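Local coordinates for protein probable L,D-transpeptidase 3 (Mycobacterium tuberculosis, PDB 6D4K) that is a probable L,D-transpeptidase of cell wall biogenesis that does not form 3->3 peptidoglycan cross-links from tetrapeptide stems and may instead attach proteins to peptidoglycan, at residues Leu202-Ala207 with Val217-Trp222; Leu177-Ser182 with Val251-Pro256. One frame throughout, in Å; residues are numbered along the deposited sequence.

Interaction 1 (Leu202-Ala207 with Val217-Trp222); sequences LSVDYA and VHSAPW
The indole of Trp222 receives Leu202 on one face and CA of Ala220 on the other. Leu202 CD2 lies 4.2 Å from the centroid of the six-membered ring and 10° off its normal, a CH-pi contact. The second methyl, CD1, meets CZ2 of Trp222 at 3.6 Å. CG2 of Val204 comes loosely to the edge of the indole, near its plane. The imidazole of His218 is met obliquely by Val204. CG1 of Val204, anti to the backbone N (chi1 173°), comes 3.4 Å from CB of His218. At the edge of the Tyr206 ring lies OG of Ser219. The Tyr206 ring also meets Arg181, in a cation-pi contact, and Tyr248, edge-to-face.

Two hydrogen bonds join the segments at this corner, one of them between backbones. Tyr206 N donates almost straight to Ser219 OG at 3.1 Å (174° at the hydrogen). Ser219 N donates back to Tyr206 O at 3.2 Å, in the carbonyl plane. A water takes the N-H of Asp205, donates to Ser219 O and is also bonded to Ser219 OG. The carbonyl of Ser219 has a further partner, ND1 of His218 at 2.8 Å, which sits above the carbonyl plane. This bond would help to set the turn of the imidazole. The carboxylate of Asp205 points elsewhere, to Arg241 and Arg181.

Ala207 and His218 form an antiparallel, non-hydrogen-bonded pair. The strand carrying His218, the predicted proton donor/acceptor, thus joins the sheet of the YkuD-type catalytic domain, with the imidazole beside Cys236, the predicted nucleophile, which covalently binds the acetyl group of faropenem.

Interaction 2 (Leu177-Ser182 with Val251-Pro256); sequences LSKERS and VDIGDP. With CA (calcium ion), chain B.
Lys179 and Ile253 join strand 172-180 to the loop between helix 241-250 and strand 256-260 of the catalytic domain. A type II beta turn from Asp252 to Asp255 shapes this loop, and its first residue, Asp252, binds a calcium ion.

The apolar part rests on Ile253. With CG1 anti to the carbonyl carbon (chi1 -76°) and chi2 at 60°, CD1 is carried to the lysine chain. CD1 lies 3.6 Å from CD of Lys179, and the two side chains meet at a slant. CG1 packs on the backbone, 3.7 Å from CA of Ser178. CG2 touches the carbonyl oxygen of Leu177. CG1 of Val251 meets CD of Lys179 at a looser 4.0 Å.

One direct hydrogen bond joins the two segments. NZ of Lys179 donates to Val251 O at 2.8 Å, nearly along the C=O axis. The bend of the lysine at chi3 (57°) turns its end toward this carbonyl. NZ also donates to Tyr248 O, so the ammonium group serves two carbonyls at the end of the helix. A water accepts from NZ and lies 2.9 Å from OD1 of Asp252, to which it can donate. The charged atoms of Lys179 and Asp252 are not in contact, but the lysine would add positive charge near the calcium site.

Within the loop, Asp255 N bonds to Asp252 O and closes the turn. Asp252 N donates to the anti lone pair of Asp255 OD2 at 2.9 Å. The backbone angles of Gly254 suit a residue without a side chain.

Calcium is bound by both carboxylate oxygens of Asp252, by Val38 O and by four waters. One of these waters donates to Ile253 O. Asp252 OD1 and OD2 each lie 2.5 Å from the metal.

The centres of interactions 1 and 2 lie about 14 Å apart in the catalytic domain. Along the chain, 202-207 and 217-222 both fall inside the loop closed by 177-182 and 251-256. Strand 172-180 pairs antiparallel with strand 207-209, which pairs with strand 216-219, so both interactions reach the same mixed sheet. They also touch directly. Glu180 N and Ala207 O are 2.9 Å apart, and Ser182 N and Asp205 O 3.0 Å, both probable hydrogen bonds. The sheet thus runs from the predicted catalytic His218 to strand 172-180, against which the calcium-binding loop packs. Val38 falls in the bacterial Ig domain, so the calcium ion bridges that domain and the catalytic one.

Interaction 1 (Leu202-Ala207 with Val217-Trp222)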
loop_
_atom_site.group_PDB
_atom_site.type_symbol
_atom_site.label_atom_id
_atom_site.label_comp_id
_atom_site.label_asym_id
_atom_site.label_seq_id
_atom_site.Cartn_x
_atom_site.Cartn_y
_atom_site.Cartn_z
ATOM N N LEU A 202 9.211 16.926 7.374
ATOM C CA LEU A 202 8.601 17.338 6.125
ATOM C C LEU A 202 7.089 17.345 6.269
ATOM O O LEU A 202 6.515 16.572 7.042
ATOM C CB LEU A 202 8.957 16.349 5.009
ATOM C CG LEU A 202 10.437 16.024 4.838
ATOM C CD1 LEU A 202 10.612 14.687 4.140
ATOM C CD2 LEU A 202 11.136 17.132 4.069
ATOM N N SER A 203 6.450 18.233 5.521
ATOM C CA SER A 203 5.015 18.174 5.297
ATOM C C SER A 203 4.807 17.620 3.897
ATOM O O SER A 203 5.290 18.201 2.918
ATOM C CB SER A 203 4.375 19.552 5.422
ATOM O OG SER A 203 2.971 19.449 5.263
ATOM N N VAL A 204 4.109 16.493 3.809
ATOM C CA VAL A 204 3.979 15.726 2.577
ATOM C C VAL A 204 2.555 15.898 2.068
ATOM O O VAL A 204 1.594 15.581 2.779
ATOM C CB VAL A 204 4.324 14.248 2.808
ATOM C CG1 VAL A 204 4.025 13.440 1.568
ATOM C CG2 VAL A 204 5.791 14.110 3.207
ATOM N N ASP A 205 2.425 16.376 0.828
ATOM C CA ASP A 205 1.125 16.792 0.310
ATOM C C ASP A 205 0.195 15.601 0.103
ATOM O O ASP A 205 -0.929 15.577 0.623
ATOM C CB ASP A 205 1.315 17.562 -0.995
ATOM C CG ASP A 205 0.184 18.532 -1.269
ATOM O OD1 ASP A 205 -0.904 18.377 -0.673
ATOM O OD2 ASP A 205 0.394 19.461 -2.076
ATOM N N TYR A 206 0.630 14.616 -0.683
ATOM C CA TYR A 206 -0.134 13.404 -0.937
ATOM C C TYR A 206 0.672 12.241 -0.387
ATOM O O TYR A 206 1.865 12.122 -0.683
ATOM C CB TYR A 206 -0.376 13.205 -2.443
ATOM C CG TYR A 206 -1.185 14.307 -3.077
ATOM C CD1 TYR A 206 -2.568 14.231 -3.147
ATOM C CD2 TYR A 206 -0.565 15.443 -3.586
ATOM C CE1 TYR A 206 -3.315 15.246 -3.711
ATOM C CE2 TYR A 206 -1.304 16.467 -4.156
ATOM C CZ TYR A 206 -2.677 16.365 -4.216
ATOM O OH TYR A 206 -3.414 17.384 -4.784
ATOM N N ALA A 207 0.036 11.392 0.419
ATOM C CA ALA A 207 0.757 10.328 1.111
ATOM C C ALA A 207 -0.056 9.044 1.069
ATOM O O ALA A 207 -1.141 8.975 1.657
ATOM C CB ALA A 207 1.062 10.724 2.555
ATOM N N VAL A 217 4.274 5.912 -0.696
ATOM C CA VAL A 217 4.386 6.588 -1.985
ATOM C C VAL A 217 3.889 8.007 -1.764
ATOM O O VAL A 217 2.804 8.206 -1.204
ATOM C CB VAL A 217 3.526 5.889 -3.054
ATOM C CG1 VAL A 217 3.689 6.589 -4.390
ATOM C CG2 VAL A 217 3.878 4.412 -3.177
ATOM N N HIS A 218 4.669 9.003 -2.172
ATOM C CA HIS A 218 4.263 10.355 -1.817
ATOM C C HIS A 218 4.882 11.383 -2.750
ATOM O O HIS A 218 5.820 11.101 -3.502
ATOM C CB HIS A 218 4.600 10.661 -0.354
ATOM C CG HIS A 218 6.065 10.781 -0.083
ATOM N ND1 HIS A 218 6.733 11.984 -0.141
ATOM C CD2 HIS A 218 6.991 9.851 0.248
ATOM C CE1 HIS A 218 8.009 11.792 0.145
ATOM N NE2 HIS A 218 8.191 10.506 0.387
ATOM N N SER A 219 4.329 12.592 -2.682
ATOM C CA SER A 219 4.870 13.728 -3.417
ATOM C C SER A 219 6.135 14.220 -2.735
ATOM O O SER A 219 6.181 14.370 -1.510
ATOM C CB SER A 219 3.857 14.869 -3.438
ATOM O OG SER A 219 3.310 15.080 -2.146
ATOM N N ALA A 220 7.162 14.488 -3.534
ATOM C CA ALA A 220 8.461 14.928 -3.019
ATOM C C ALA A 220 9.010 16.038 -3.906
ATOM O O ALA A 220 9.994 15.853 -4.631
ATOM C CB ALA A 220 9.429 13.745 -2.925
ATOM N N PRO A 221 8.398 17.228 -3.855
ATOM C CA PRO A 221 8.825 18.310 -4.762
ATOM C C PRO A 221 10.265 18.756 -4.572
ATOM O O PRO A 221 10.900 19.192 -5.543
ATOM C CB PRO A 221 7.819 19.436 -4.485
ATOM C CG PRO A 221 7.212 19.102 -3.154
ATOM C CD PRO A 221 7.263 17.620 -3.004
ATOM N N TRP A 222 10.805 18.662 -3.357
ATOM C CA TRP A 222 12.211 18.982 -3.142
ATOM C C TRP A 222 13.139 17.983 -3.820
ATOM O O TRP A 222 14.329 18.276 -3.991
ATOM C CB TRP A 222 12.507 18.993 -1.645
ATOM C CG TRP A 222 12.259 17.657 -1.037
ATOM C CD1 TRP A 222 13.152 16.631 -0.919
ATOM C CD2 TRP A 222 11.022 17.179 -0.494
ATOM N NE1 TRP A 222 12.551 15.548 -0.325
ATOM C CE2 TRP A 222 11.243 15.859 -0.052
ATOM C CE3 TRP A 222 9.754 17.743 -0.327
ATOM C CZ2 TRP A 222 10.244 15.095 0.544
ATOM C CZ3 TRP A 222 8.761 16.984 0.264
ATOM C CH2 TRP A 222 9.011 15.672 0.692
HETATM O O HOH W 1 4.877 16.848 -0.801
#

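Interaction 2 (Leu177-Ser182 with Val251-Pro256)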
loop_
_atom_site.group_PDB
_atom_site.type_symbol
_atom_site.label_atom_id
_atom_site.label_comp_id
_atom_site.label_asym_id
_atom_site.label_seq_id
_atom_site.Cartn_x
_atom_site.Cartn_y
_atom_site.Cartn_z
ATOM N N LEU A 177 -2.415 0.906 2.719
ATOM C CA LEU A 177 -3.026 0.868 4.044
ATOM C C LEU A 177 -3.845 2.111 4.355
ATOM O O LEU A 177 -4.816 2.025 5.109
ATOM C CB LEU A 177 -1.957 0.722 5.125
ATOM C CG LEU A 177 -1.073 -0.520 5.020
ATOM C CD1 LEU A 177 0.005 -0.517 6.091
ATOM C CD2 LEU A 177 -1.898 -1.799 5.098
ATOM N N SER A 178 -3.453 3.267 3.822
ATOM C CA SER A 178 -4.173 4.505 4.075
ATOM C C SER A 178 -3.725 5.542 3.056
ATOM O O SER A 178 -2.693 5.379 2.390
ATOM C CB SER A 178 -3.922 5.017 5.500
ATOM O OG SER A 178 -2.576 5.431 5.681
ATOM N N LYS A 179 -4.517 6.611 2.958
ATOM C CA LYS A 179 -4.278 7.770 2.101
ATOM C C LYS A 179 -4.513 9.001 2.962
ATOM O O LYS A 179 -5.544 9.094 3.635
ATOM C CB LYS A 179 -5.267 7.819 0.900
ATOM C CG LYS A 179 -4.922 6.964 -0.306
ATOM C CD LYS A 179 -6.154 6.720 -1.153
ATOM C CE LYS A 179 -6.830 7.995 -1.640
ATOM N NZ LYS A 179 -7.605 7.693 -2.876
ATOM N N GLU A 180 -3.592 9.959 2.903
ATOM C CA GLU A 180 -3.713 11.157 3.721
ATOM C C GLU A 180 -3.102 12.350 3.003
ATOM O O GLU A 180 -2.186 12.204 2.199
ATOM C CB GLU A 180 -3.017 10.961 5.072
ATOM C CG GLU A 180 -3.923 11.238 6.242
ATOM C CD GLU A 180 -3.191 11.263 7.557
ATOM O OE1 GLU A 180 -3.483 12.168 8.368
ATOM O OE2 GLU A 180 -2.327 10.384 7.779
ATOM N N ARG A 181 -3.600 13.543 3.337
ATOM C CA ARG A 181 -3.091 14.805 2.817
ATOM C C ARG A 181 -2.329 15.560 3.895
ATOM O O ARG A 181 -2.636 15.455 5.086
ATOM C CB ARG A 181 -4.238 15.690 2.331
ATOM C CG ARG A 181 -5.081 15.071 1.237
ATOM C CD ARG A 181 -4.331 15.050 -0.081
ATOM N NE ARG A 181 -3.764 16.354 -0.413
ATOM C CZ ARG A 181 -4.398 17.293 -1.107
ATOM N NH1 ARG A 181 -5.633 17.081 -1.535
ATOM N NH2 ARG A 181 -3.802 18.449 -1.364
ATOM N N SER A 182 -1.333 16.330 3.454
ATOM C CA SER A 182 -0.603 17.268 4.307
ATOM C C SER A 182 -0.162 16.628 5.622
ATOM O O SER A 182 -0.292 17.207 6.705
ATOM C CB SER A 182 -1.399 18.554 4.538
ATOM O OG SER A 182 -1.609 19.248 3.318
ATOM N N VAL A 251 -5.931 5.554 -6.637
ATOM C CA VAL A 251 -5.721 4.327 -5.879
ATOM C C VAL A 251 -6.716 4.258 -4.723
ATOM O O VAL A 251 -7.233 5.267 -4.224
ATOM C CB VAL A 251 -4.257 4.278 -5.388
ATOM C CG1 VAL A 251 -4.051 5.218 -4.194
ATOM C CG2 VAL A 251 -3.826 2.846 -5.074
ATOM N N ASP A 252 -6.974 3.041 -4.272
ATOM C CA ASP A 252 -7.843 2.812 -3.129
ATOM C C ASP A 252 -7.103 2.014 -2.070
ATOM O O ASP A 252 -6.123 1.319 -2.352
ATOM C CB ASP A 252 -9.113 2.043 -3.530
ATOM C CG ASP A 252 -10.222 2.109 -2.475
ATOM O OD1 ASP A 252 -10.150 2.958 -1.553
ATOM O OD2 ASP A 252 -11.191 1.307 -2.565
ATOM N N ILE A 253 -7.586 2.122 -0.829
ATOM C CA ILE A 253 -7.031 1.297 0.240
ATOM C C ILE A 253 -7.267 -0.164 -0.108
ATOM O O ILE A 253 -8.383 -0.572 -0.452
ATOM C CB ILE A 253 -7.600 1.684 1.617
ATOM C CG1 ILE A 253 -6.970 2.986 2.131
ATOM C CG2 ILE A 253 -7.347 0.569 2.639
ATOM C CD1 ILE A 253 -7.160 4.220 1.253
ATOM N N GLY A 254 -6.201 -0.956 -0.052
ATOM C CA GLY A 254 -6.252 -2.339 -0.449
ATOM C C GLY A 254 -5.641 -2.616 -1.801
ATOM O O GLY A 254 -5.377 -3.771 -2.100
ATOM N N ASP A 255 -5.373 -1.599 -2.610
ATOM C CA ASP A 255 -4.741 -1.845 -3.896
ATOM C C ASP A 255 -3.269 -2.223 -3.706
ATOM O O ASP A 255 -2.644 -1.842 -2.716
ATOM C CB ASP A 255 -4.861 -0.624 -4.804
ATOM C CG ASP A 255 -6.157 -0.609 -5.585
ATOM O OD1 ASP A 255 -6.549 -1.665 -6.140
ATOM O OD2 ASP A 255 -6.793 0.470 -5.641
ATOM N N PRO A 256 -2.708 -3.002 -4.625
ATOM C CA PRO A 256 -1.346 -3.509 -4.450
ATOM C C PRO A 256 -0.281 -2.558 -4.969
ATOM O O PRO A 256 -0.453 -1.839 -5.962
ATOM C CB PRO A 256 -1.351 -4.796 -5.288
ATOM C CG PRO A 256 -2.343 -4.517 -6.395
ATOM C CD PRO A 256 -3.403 -3.636 -5.751
HETATM CA CA CA B . -12.203 2.072 -0.451
HETATM O O HOH W 2 -9.740 5.763 -1.853
HETATM O O HOH W 3 -10.739 0.628 0.646
HETATM O O HOH W 4 -11.326 3.859 1.027
HETATM O O HOH W 5 -13.614 1.968 1.476
HETATM O O HOH W 6 -13.561 3.540 -1.463
#